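Local coordinates for surface-associated protein CshA (Streptococcus gordonii, PDB 5L2D) that binds host fibronectin as a cell-wall-anchored streptococcal surface adhesin, of which this chain contains the second non-repetitive domain, at residues A[182-187]-A[195-200]; A[170-175]-A[228-233]; A[30-33]-A[39-42]; A[146-149]-A[154-157]. All coordinates share one frame; numbering follows the deposited sequence.

Contact 1: residues A[182-187]-A[195-200]; sequences WEYVGE and KGPYTV
Glu187 and Pro197 have the closest CA atoms of residues 182-187 and 195-200, yet these are still 8.3 Å apart and the two main chains do not bond to each other. Residues around 184-187 and 199-200 are extended, while Gly196 and Pro197 are loop. Side chains alone bridge the gap, burying a modest 134 Å² at the protein surface. Tyr184 does most of the reaching: with CG anti to the backbone N (chi1 177°) its ring extends across, and OH comes to 3.4 Å from Pro197 CB. The ring's CZ follows at 4.0 Å from the same CB, so the pyrrolidine is met by the phenol end. Further back, Tyr184 CD1 lies 4.0 Å from Tyr198 CE1, for the two tyrosines run antiparallel and overlap along their CD1-CE1 sides. Their planes are tilted by 37° and their centroids stand 6.0 Å apart, an oblique pair. Strand 198-200 is, within this chain, an outer strand of a three-stranded antiparallel sheet with 244-250 and 172-177. The contact brings against it strand 183-188, which pairs antiparallel with a strand of the second subunit, and Leu240 touches both tyrosines. Pro256 of the second subunit also packs on Tyr184. Within its own strand, the Tyr184 ring carries Gly186 N over one face, offset toward the rim. The Glu187 chain, bent at its second torsion, comes across the pyrrolidine, with OE1 3.9 Å from Pro197 CB.

Contact 2: residues A[170-175]-A[228-233]; sequences AEYGIF and SKYLSP
Tyr172 and Tyr230 interlock where an edge strand of a three-stranded antiparallel sheet, 172-177, meets the loop 228-233 that follows helix 218-221. The strand is an edge only within its own chain, because a strand of the second subunit pairs with it and carries the sheet on across the interface. The chief bump is Tyr230 CB, which sits over the centre of the Tyr172 ring, 4.1 Å from its centroid and 11° off the normal: a CH-pi contact. Ala170 CA lies against the opposite face of that ring, offset toward its rim, so the phenol is sandwiched between its own chain and the loop. Leu231 fills the side, its CD2 meeting Tyr172 CE1 at 3.8 Å in the plane of the ring. The two tyrosine side chains run nearly perpendicular, but the ring planes are inclined by only 49° with centroids 5.6 Å apart, an oblique pair. Of the Tyr230 ring, the CD2 side meets Tyr172 CB and Ile174 CD1; the ring runs on past them, and Phe65 meets it edge-to-face. Its OH makes weak hydrogen bonds to Asn66 OD1 and Asn139 OD1. Met201 touches both Tyr172 and Leu231, adding a further wall. Ile174 fills the remaining corner with its extended branch: CD1 lies 3.5 Å from Tyr230 O and 4.4 Å from Tyr230 CD2.

Contact 3: residues A[30-33]-A[39-42]; sequences MKNL and FKVG
Met30 and Phe39 form the sheltered end of this contact, while Asn32 and Lys40 meet at its outer, polar end. On the buried side the methionine chain, bent at its second and third torsions, comes across the aromatic side chain and brings CE to 3.8 Å from Phe39 CZ. With Met30 SD 5.4 Å from the Phe39 ring centroid and obliquely placed, Met30 and Phe39 make a Met-aromatic contact, set in the long connection of a beta hairpin whose strands, 30-31 and 44-50, pair antiparallel. Leu33 runs alongside the phenylalanine, pointing the same way, with its CD2 4.1 Å from Phe39 CD1. Val106 also packs on Phe39. Toward solvent, apolar packing gives way to two hydrogen bonds that both use Asn32, one through its side-chain amide and one through its carbonyl oxygen. Asn32 ND2 donates to Gly42 O over 3.0 Å, nearly straight at 173°; the acceptor lies in the asparagine's amide plane, but the donor stands above the glycine carbonyl plane. In the other bond Lys40 NZ reaches Asn32 O at 3.0 Å, again from above the carbonyl plane. That oxygen has a second partner in Thr43 OG1, and the lysine's CE passes 3.5 Å from Leu33 O.

Contact 4: residues A[146-149]-A[154-157]; sequences VEAT and PVKP
A tight beta hairpin, strand 138-150 returning through 153-154, brings Thr149 opposite Pro154 as an antiparallel non-hydrogen-bonded pair with CA atoms 4.5 Å apart. The returning chain then diverges, so that 154-157 as a whole runs at 127° to 146-149. Val155 N still bonds to Ala148 O at 2.8 Å, and Pro154 CA adds a CA-H...O contact to the same oxygen at 3.4 Å. Val155 CG2, set between the backbone N and the carbonyl carbon, is thereby carried over the Ala148 peptide and lies 4.1 Å from Ala148 CB. Further along, Pro157 folds back onto the strand: its CB meets Ala148 CB at 3.8 Å, while its CG touches Val146 CG1 at 4.0 Å. Tyr53 and Leu57 of strand 53-61, the sheet neighbour, pack on Ala148 and Val146. Ala263 of the second subunit packs on both Val146 and Pro157, which also make backbone hydrogen bonds to that subunit, placing this end of the hairpin at the interface. Neither Pro154 nor Pro157 has an N-H to offer, so between the two segments the return chain is held through a main-chain bond from Val155 and then by apolar contact.

In the fold
From the N terminus, contact 3 comes first, closing a short loop in the connection from strand 30-31 to 44-50. Contact 4 closes a shorter one, at the turn after strand 138-150. Both belong to the six-stranded antiparallel sheet, with centres about 19 Å apart and no direct touch. Contact 2 then spans a much longer loop, tying strand 172-177 to the loop 228-233; contact 1, between strands 183-188 and 198-200, opens and closes within that span, and no two contacts cross. These last two meet through Trp182 NE1 and Phe175 O, probably hydrogen-bonded, and reach the same sheet. Contacts 2 and 3 lie on opposite sides of the chain's centre. The second subunit touches contacts 1, 2 and 4.

Contact 1: residues A[182-187]-A[195-200]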
loop_
_atom_site.group_PDB
_atom_site.type_symbol
_atom_site.label_atom_id
_atom_site.label_comp_id
_atom_site.label_asym_id
_atom_site.label_seq_id
_atom_site.Cartn_x
_atom_site.Cartn_y
_atom_site.Cartn_z
ATOM N N TRP A 182 3.790 -8.747 10.493
ATOM C CA TRP A 182 4.505 -8.969 9.245
ATOM C C TRP A 182 5.830 -9.744 9.460
ATOM O O TRP A 182 6.587 -9.410 10.339
ATOM C CB TRP A 182 4.780 -7.633 8.592
ATOM C CG TRP A 182 3.615 -6.907 8.038
ATOM C CD1 TRP A 182 3.100 -5.756 8.489
ATOM C CD2 TRP A 182 2.884 -7.240 6.866
ATOM N NE1 TRP A 182 2.077 -5.342 7.681
ATOM C CE2 TRP A 182 1.922 -6.249 6.680
ATOM C CE3 TRP A 182 2.936 -8.303 5.971
ATOM C CZ2 TRP A 182 1.005 -6.281 5.648
ATOM C CZ3 TRP A 182 2.038 -8.335 4.934
ATOM C CH2 TRP A 182 1.089 -7.329 4.768
ATOM N N GLU A 183 6.083 -10.781 8.677
ATOM C CA GLU A 183 7.412 -11.424 8.645
ATOM C C GLU A 183 8.074 -11.253 7.262
ATOM O O GLU A 183 7.406 -11.154 6.235
ATOM C CB GLU A 183 7.351 -12.890 9.066
ATOM C CG GLU A 183 5.960 -13.488 8.968
ATOM C CD GLU A 183 5.831 -14.880 9.558
ATOM O OE1 GLU A 183 4.663 -15.276 9.818
ATOM O OE2 GLU A 183 6.871 -15.558 9.750
ATOM N N TYR A 184 9.397 -11.148 7.264
ATOM C CA TYR A 184 10.160 -10.918 6.039
ATOM C C TYR A 184 10.323 -12.292 5.470
ATOM O O TYR A 184 10.669 -13.181 6.177
ATOM C CB TYR A 184 11.522 -10.280 6.354
ATOM C CG TYR A 184 12.394 -10.083 5.142
ATOM C CD1 TYR A 184 12.208 -8.991 4.299
ATOM C CD2 TYR A 184 13.398 -10.997 4.815
ATOM C CE1 TYR A 184 12.992 -8.812 3.165
ATOM C CE2 TYR A 184 14.190 -10.816 3.683
ATOM C CZ TYR A 184 13.980 -9.725 2.860
ATOM O OH TYR A 184 14.752 -9.532 1.727
ATOM N N VAL A 185 10.054 -12.504 4.210
ATOM C CA VAL A 185 10.261 -13.846 3.688
ATOM C C VAL A 185 11.272 -13.926 2.560
ATOM O O VAL A 185 11.385 -14.946 1.923
ATOM C CB VAL A 185 8.944 -14.466 3.222
ATOM C CG1 VAL A 185 8.207 -15.025 4.421
ATOM C CG2 VAL A 185 8.106 -13.441 2.487
ATOM N N GLY A 186 12.017 -12.866 2.317
ATOM C CA GLY A 186 13.061 -12.924 1.330
ATOM C C GLY A 186 12.734 -11.922 0.278
ATOM O O GLY A 186 11.956 -11.001 0.530
ATOM N N GLU A 187 13.335 -12.108 -0.895
ATOM C CA GLU A 187 13.105 -11.234 -2.050
ATOM C C GLU A 187 12.682 -12.041 -3.268
ATOM O O GLU A 187 12.890 -13.251 -3.332
ATOM C CB GLU A 187 14.337 -10.350 -2.389
ATOM C CG GLU A 187 15.723 -10.931 -2.102
ATOM C CD GLU A 187 16.195 -10.587 -0.710
ATOM O OE1 GLU A 187 16.338 -9.373 -0.446
ATOM O OE2 GLU A 187 16.392 -11.519 0.113
ATOM N N LYS A 195 23.557 -2.336 6.538
ATOM C CA LYS A 195 23.759 -3.408 5.575
ATOM C C LYS A 195 22.672 -3.239 4.539
ATOM O O LYS A 195 22.885 -2.590 3.480
ATOM C CB LYS A 195 23.672 -4.799 6.258
ATOM N N GLY A 196 21.504 -3.775 4.935
ATOM C CA GLY A 196 20.320 -3.952 4.109
ATOM C C GLY A 196 20.038 -5.413 3.757
ATOM O O GLY A 196 20.955 -6.238 3.781
ATOM N N PRO A 197 18.739 -5.762 3.627
ATOM C CA PRO A 197 18.101 -6.297 2.391
ATOM C C PRO A 197 17.249 -5.162 1.823
ATOM O O PRO A 197 16.986 -5.061 0.620
ATOM C CB PRO A 197 17.223 -7.446 2.879
ATOM C CG PRO A 197 17.034 -7.216 4.345
ATOM C CD PRO A 197 18.083 -6.264 4.857
ATOM N N TYR A 198 16.840 -4.302 2.748
ATOM C CA TYR A 198 16.125 -3.082 2.482
ATOM C C TYR A 198 16.571 -2.168 3.605
ATOM O O TYR A 198 17.169 -2.660 4.580
ATOM C CB TYR A 198 14.614 -3.342 2.583
ATOM C CG TYR A 198 14.084 -3.738 3.971
ATOM C CD1 TYR A 198 13.906 -5.078 4.338
ATOM C CD2 TYR A 198 13.722 -2.764 4.885
ATOM C CE1 TYR A 198 13.397 -5.422 5.585
ATOM C CE2 TYR A 198 13.228 -3.101 6.122
ATOM C CZ TYR A 198 13.069 -4.421 6.467
ATOM O OH TYR A 198 12.562 -4.684 7.718
ATOM N N THR A 199 16.263 -0.875 3.500
ATOM C CA THR A 199 16.523 0.030 4.604
ATOM C C THR A 199 15.330 0.913 4.916
ATOM O O THR A 199 14.579 1.308 4.025
ATOM C CB THR A 199 17.657 0.987 4.276
ATOM O OG1 THR A 199 17.193 1.854 3.256
ATOM C CG2 THR A 199 18.886 0.234 3.787
ATOM N N VAL A 200 15.209 1.297 6.178
ATOM C CA VAL A 200 14.033 1.995 6.608
ATOM C C VAL A 200 14.112 3.496 6.329
ATOM O O VAL A 200 15.085 4.146 6.665
ATOM C CB VAL A 200 13.792 1.750 8.115
ATOM C CG1 VAL A 200 12.551 2.523 8.564
ATOM C CG2 VAL A 200 13.693 0.246 8.406
#

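Contact 2: residues A[170-175]-A[228-233]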
loop_
_atom_site.group_PDB
_atom_site.type_symbol
_atom_site.label_atom_id
_atom_site.label_comp_id
_atom_site.label_asym_id
_atom_site.label_seq_id
_atom_site.Cartn_x
_atom_site.Cartn_y
_atom_site.Cartn_z
ATOM N N ALA A 170 10.489 10.310 0.804
ATOM C CA ALA A 170 9.196 10.914 0.543
ATOM C C ALA A 170 8.400 10.279 -0.606
ATOM O O ALA A 170 7.477 10.906 -1.135
ATOM C CB ALA A 170 9.374 12.396 0.306
ATOM N N GLU A 171 8.776 9.067 -1.017
ATOM C CA GLU A 171 7.939 8.242 -1.894
ATOM C C GLU A 171 7.440 7.078 -1.017
ATOM O O GLU A 171 8.116 6.045 -0.845
ATOM C CB GLU A 171 8.714 7.773 -3.137
ATOM C CG GLU A 171 8.990 8.889 -4.163
ATOM C CD GLU A 171 9.562 8.384 -5.487
ATOM O OE1 GLU A 171 10.339 7.407 -5.496
ATOM O OE2 GLU A 171 9.253 8.979 -6.532
ATOM N N TYR A 172 6.265 7.305 -0.422
ATOM C CA TYR A 172 5.817 6.581 0.788
ATOM C C TYR A 172 4.960 5.341 0.457
ATOM O O TYR A 172 3.920 5.474 -0.170
ATOM C CB TYR A 172 4.994 7.526 1.644
ATOM C CG TYR A 172 5.741 8.670 2.294
ATOM C CD1 TYR A 172 6.729 8.422 3.234
ATOM C CD2 TYR A 172 5.422 10.007 2.005
ATOM C CE1 TYR A 172 7.410 9.456 3.852
ATOM C CE2 TYR A 172 6.096 11.055 2.631
ATOM C CZ TYR A 172 7.092 10.763 3.546
ATOM O OH TYR A 172 7.770 11.744 4.203
ATOM N N GLY A 173 5.395 4.143 0.853
ATOM C CA GLY A 173 4.636 2.916 0.573
ATOM C C GLY A 173 4.410 2.090 1.828
ATOM O O GLY A 173 5.356 1.506 2.343
ATOM N N ILE A 174 3.160 2.043 2.315
ATOM C CA ILE A 174 2.816 1.359 3.584
ATOM C C ILE A 174 1.871 0.162 3.405
ATOM O O ILE A 174 0.882 0.236 2.648
ATOM C CB ILE A 174 2.118 2.327 4.556
ATOM C CG1 ILE A 174 2.923 3.618 4.682
ATOM C CG2 ILE A 174 1.909 1.648 5.907
ATOM C CD1 ILE A 174 2.311 4.680 5.582
ATOM N N PHE A 175 2.165 -0.914 4.119
ATOM C CA PHE A 175 1.316 -2.088 4.096
ATOM C C PHE A 175 0.651 -2.338 5.468
ATOM O O PHE A 175 1.332 -2.412 6.473
ATOM C CB PHE A 175 2.141 -3.310 3.742
ATOM C CG PHE A 175 2.911 -3.195 2.464
ATOM C CD1 PHE A 175 2.342 -3.526 1.272
ATOM C CD2 PHE A 175 4.239 -2.809 2.476
ATOM C CE1 PHE A 175 3.061 -3.445 0.112
ATOM C CE2 PHE A 175 4.973 -2.726 1.321
ATOM C CZ PHE A 175 4.376 -3.046 0.136
ATOM N N SER A 228 5.633 13.438 8.380
ATOM C CA SER A 228 6.524 12.845 9.346
ATOM C C SER A 228 5.883 11.580 9.917
ATOM O O SER A 228 6.563 10.642 10.323
ATOM C CB SER A 228 6.851 13.845 10.466
ATOM O OG SER A 228 5.852 13.894 11.479
ATOM N N LYS A 229 4.564 11.565 9.960
ATOM C CA LYS A 229 3.875 10.458 10.590
ATOM C C LYS A 229 3.536 9.338 9.631
ATOM O O LYS A 229 3.068 8.312 10.096
ATOM C CB LYS A 229 2.593 10.935 11.253
ATOM C CG LYS A 229 2.791 11.989 12.315
ATOM C CD LYS A 229 3.546 11.437 13.504
ATOM C CE LYS A 229 3.708 12.567 14.494
ATOM N NZ LYS A 229 4.335 12.071 15.738
ATOM N N TYR A 230 3.737 9.541 8.320
ATOM C CA TYR A 230 3.796 8.439 7.339
ATOM C C TYR A 230 5.028 7.530 7.538
ATOM O O TYR A 230 4.997 6.318 7.222
ATOM C CB TYR A 230 3.749 8.974 5.923
ATOM C CG TYR A 230 2.369 9.354 5.376
ATOM C CD1 TYR A 230 1.551 10.261 5.994
ATOM C CD2 TYR A 230 1.921 8.811 4.192
ATOM C CE1 TYR A 230 0.290 10.596 5.463
ATOM C CE2 TYR A 230 0.681 9.122 3.654
ATOM C CZ TYR A 230 -0.140 10.018 4.278
ATOM O OH TYR A 230 -1.359 10.302 3.656
ATOM N N LEU A 231 6.084 8.073 8.132
ATOM C CA LEU A 231 7.292 7.270 8.408
ATOM C C LEU A 231 6.959 6.273 9.455
ATOM O O LEU A 231 6.143 6.565 10.308
ATOM C CB LEU A 231 8.435 8.160 8.915
ATOM C CG LEU A 231 8.900 9.139 7.845
ATOM C CD1 LEU A 231 9.793 10.212 8.403
ATOM C CD2 LEU A 231 9.612 8.396 6.726
ATOM N N SER A 232 7.576 5.120 9.430
ATOM C CA SER A 232 7.276 4.161 10.442
ATOM C C SER A 232 8.003 4.554 11.678
ATOM O O SER A 232 9.102 5.051 11.604
ATOM C CB SER A 232 7.720 2.787 10.029
ATOM O OG SER A 232 7.684 1.928 11.127
ATOM N N PRO A 233 7.332 4.317 12.862
ATOM C CA PRO A 233 8.080 4.687 14.057
ATOM C C PRO A 233 9.010 3.586 14.471
ATOM O O PRO A 233 9.696 3.726 15.451
ATOM C CB PRO A 233 7.006 4.876 15.093
ATOM C CG PRO A 233 6.066 3.812 14.794
ATOM C CD PRO A 233 5.955 3.838 13.319
#

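Contact 3: residues A[30-33]-A[39-42]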
loop_
_atom_site.group_PDB
_atom_site.type_symbol
_atom_site.label_atom_id
_atom_site.label_comp_id
_atom_site.label_asym_id
_atom_site.label_seq_id
_atom_site.Cartn_x
_atom_site.Cartn_y
_atom_site.Cartn_z
ATOM N N MET A 30 -11.673 -11.420 -12.707
ATOM C CA MET A 30 -12.222 -10.242 -12.068
ATOM C C MET A 30 -13.685 -10.038 -12.339
ATOM O O MET A 30 -14.205 -10.428 -13.356
ATOM C CB MET A 30 -11.471 -9.005 -12.507
ATOM C CG MET A 30 -9.984 -9.186 -12.552
ATOM S SD MET A 30 -9.204 -8.671 -11.038
ATOM C CE MET A 30 -10.247 -7.345 -10.536
ATOM N N LYS A 31 -14.345 -9.402 -11.399
ATOM C CA LYS A 31 -15.764 -9.099 -11.520
ATOM C C LYS A 31 -16.049 -7.789 -10.841
ATOM O O LYS A 31 -15.375 -7.409 -9.907
ATOM C CB LYS A 31 -16.621 -10.172 -10.878
ATOM C CG LYS A 31 -16.604 -11.508 -11.594
ATOM C CD LYS A 31 -17.761 -12.392 -11.139
ATOM C CE LYS A 31 -19.001 -12.209 -12.003
ATOM N NZ LYS A 31 -18.928 -13.113 -13.187
ATOM N N ASN A 32 -17.059 -7.092 -11.336
ATOM C CA ASN A 32 -17.500 -5.850 -10.760
ATOM C C ASN A 32 -16.451 -4.684 -10.871
ATOM O O ASN A 32 -16.254 -3.862 -9.948
ATOM C CB ASN A 32 -17.923 -6.154 -9.323
ATOM C CG ASN A 32 -19.118 -5.355 -8.899
ATOM O OD1 ASN A 32 -19.966 -5.056 -9.713
ATOM N ND2 ASN A 32 -19.188 -4.994 -7.627
ATOM N N LEU A 33 -15.800 -4.622 -12.032
ATOM C CA LEU A 33 -14.897 -3.535 -12.353
ATOM C C LEU A 33 -15.664 -2.289 -12.660
ATOM O O LEU A 33 -16.809 -2.327 -13.087
ATOM C CB LEU A 33 -14.091 -3.854 -13.598
ATOM C CG LEU A 33 -12.975 -4.874 -13.470
ATOM C CD1 LEU A 33 -12.230 -4.983 -14.798
ATOM C CD2 LEU A 33 -12.036 -4.462 -12.354
ATOM N N PHE A 39 -10.635 -0.423 -10.362
ATOM C CA PHE A 39 -11.128 -1.016 -9.127
ATOM C C PHE A 39 -11.973 -0.021 -8.393
ATOM O O PHE A 39 -11.628 1.144 -8.306
ATOM C CB PHE A 39 -9.956 -1.394 -8.225
ATOM C CG PHE A 39 -9.158 -2.580 -8.701
ATOM C CD1 PHE A 39 -9.028 -2.885 -10.048
ATOM C CD2 PHE A 39 -8.499 -3.367 -7.796
ATOM C CE1 PHE A 39 -8.286 -3.974 -10.471
ATOM C CE2 PHE A 39 -7.752 -4.446 -8.210
ATOM C CZ PHE A 39 -7.646 -4.756 -9.548
ATOM N N LYS A 40 -13.080 -0.492 -7.858
ATOM C CA LYS A 40 -13.931 0.320 -7.005
ATOM C C LYS A 40 -14.316 -0.542 -5.849
ATOM O O LYS A 40 -13.940 -1.735 -5.789
ATOM C CB LYS A 40 -15.197 0.781 -7.739
ATOM C CG LYS A 40 -16.075 -0.337 -8.294
ATOM C CD LYS A 40 -17.276 0.218 -9.057
ATOM C CE LYS A 40 -17.822 -0.747 -10.114
ATOM N NZ LYS A 40 -18.497 -1.898 -9.487
ATOM N N VAL A 41 -15.075 0.044 -4.928
ATOM C CA VAL A 41 -15.513 -0.735 -3.804
ATOM C C VAL A 41 -16.489 -1.725 -4.392
ATOM O O VAL A 41 -17.409 -1.330 -5.121
ATOM C CB VAL A 41 -16.226 0.095 -2.726
ATOM C CG1 VAL A 41 -16.559 -0.790 -1.534
ATOM C CG2 VAL A 41 -15.359 1.260 -2.273
ATOM N N GLY A 42 -16.249 -3.007 -4.116
ATOM C CA GLY A 42 -17.168 -4.059 -4.479
ATOM C C GLY A 42 -16.596 -4.914 -5.567
ATOM O O GLY A 42 -17.058 -6.056 -5.759
#

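Contact 4: residues A[146-149]-A[154-157]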
loop_
_atom_site.group_PDB
_atom_site.type_symbol
_atom_site.label_atom_id
_atom_site.label_comp_id
_atom_site.label_asym_id
_atom_site.label_seq_id
_atom_site.Cartn_x
_atom_site.Cartn_y
_atom_site.Cartn_z
ATOM N N VAL A 146 -10.113 -10.388 2.455
ATOM C CA VAL A 146 -9.386 -11.585 2.008
ATOM C C VAL A 146 -10.049 -12.870 2.515
ATOM O O VAL A 146 -10.273 -13.047 3.720
ATOM C CB VAL A 146 -7.958 -11.588 2.547
ATOM C CG1 VAL A 146 -7.161 -12.730 1.940
ATOM C CG2 VAL A 146 -7.307 -10.266 2.267
ATOM N N GLU A 147 -10.326 -13.774 1.592
ATOM C CA GLU A 147 -10.983 -15.018 1.912
ATOM C C GLU A 147 -10.302 -16.113 1.146
ATOM O O GLU A 147 -9.738 -15.902 0.059
ATOM C CB GLU A 147 -12.460 -15.000 1.525
ATOM C CG GLU A 147 -13.239 -13.746 1.919
ATOM C CD GLU A 147 -14.714 -13.821 1.498
ATOM O OE1 GLU A 147 -15.006 -13.954 0.288
ATOM O OE2 GLU A 147 -15.596 -13.753 2.380
ATOM N N ALA A 148 -10.383 -17.303 1.704
ATOM C CA ALA A 148 -9.755 -18.433 1.110
ATOM C C ALA A 148 -10.477 -19.717 1.529
ATOM O O ALA A 148 -10.922 -19.877 2.664
ATOM C CB ALA A 148 -8.279 -18.458 1.492
ATOM N N THR A 149 -10.524 -20.641 0.583
ATOM C CA THR A 149 -11.311 -21.842 0.646
ATOM C C THR A 149 -10.483 -23.032 0.278
ATOM O O THR A 149 -9.643 -22.966 -0.608
ATOM C CB THR A 149 -12.448 -21.706 -0.352
ATOM O OG1 THR A 149 -13.621 -21.508 0.407
ATOM C CG2 THR A 149 -12.586 -22.959 -1.379
ATOM N N PRO A 154 -13.898 -22.655 4.484
ATOM C CA PRO A 154 -13.019 -21.527 4.845
ATOM C C PRO A 154 -11.724 -21.983 5.413
ATOM O O PRO A 154 -11.719 -22.963 6.136
ATOM C CB PRO A 154 -13.828 -20.800 5.911
ATOM C CG PRO A 154 -15.256 -20.989 5.428
ATOM C CD PRO A 154 -15.291 -22.421 4.924
ATOM N N VAL A 155 -10.640 -21.299 5.063
ATOM C CA VAL A 155 -9.310 -21.550 5.667
ATOM C C VAL A 155 -8.537 -20.243 5.929
ATOM O O VAL A 155 -8.927 -19.183 5.417
ATOM C CB VAL A 155 -8.444 -22.484 4.791
ATOM C CG1 VAL A 155 -8.900 -23.923 4.956
ATOM C CG2 VAL A 155 -8.502 -22.071 3.322
ATOM N N LYS A 156 -7.473 -20.333 6.745
ATOM C CA LYS A 156 -6.664 -19.169 7.174
ATOM C C LYS A 156 -5.640 -18.853 6.083
ATOM O O LYS A 156 -4.635 -19.569 5.975
ATOM C CB LYS A 156 -5.890 -19.433 8.507
ATOM N N PRO A 157 -5.863 -17.767 5.294
ATOM C CA PRO A 157 -4.946 -17.374 4.217
ATOM C C PRO A 157 -3.651 -16.734 4.691
ATOM O O PRO A 157 -3.640 -15.978 5.674
ATOM C CB PRO A 157 -5.736 -16.341 3.453
ATOM C CG PRO A 157 -6.556 -15.694 4.502
ATOM C CD PRO A 157 -6.927 -16.769 5.479
#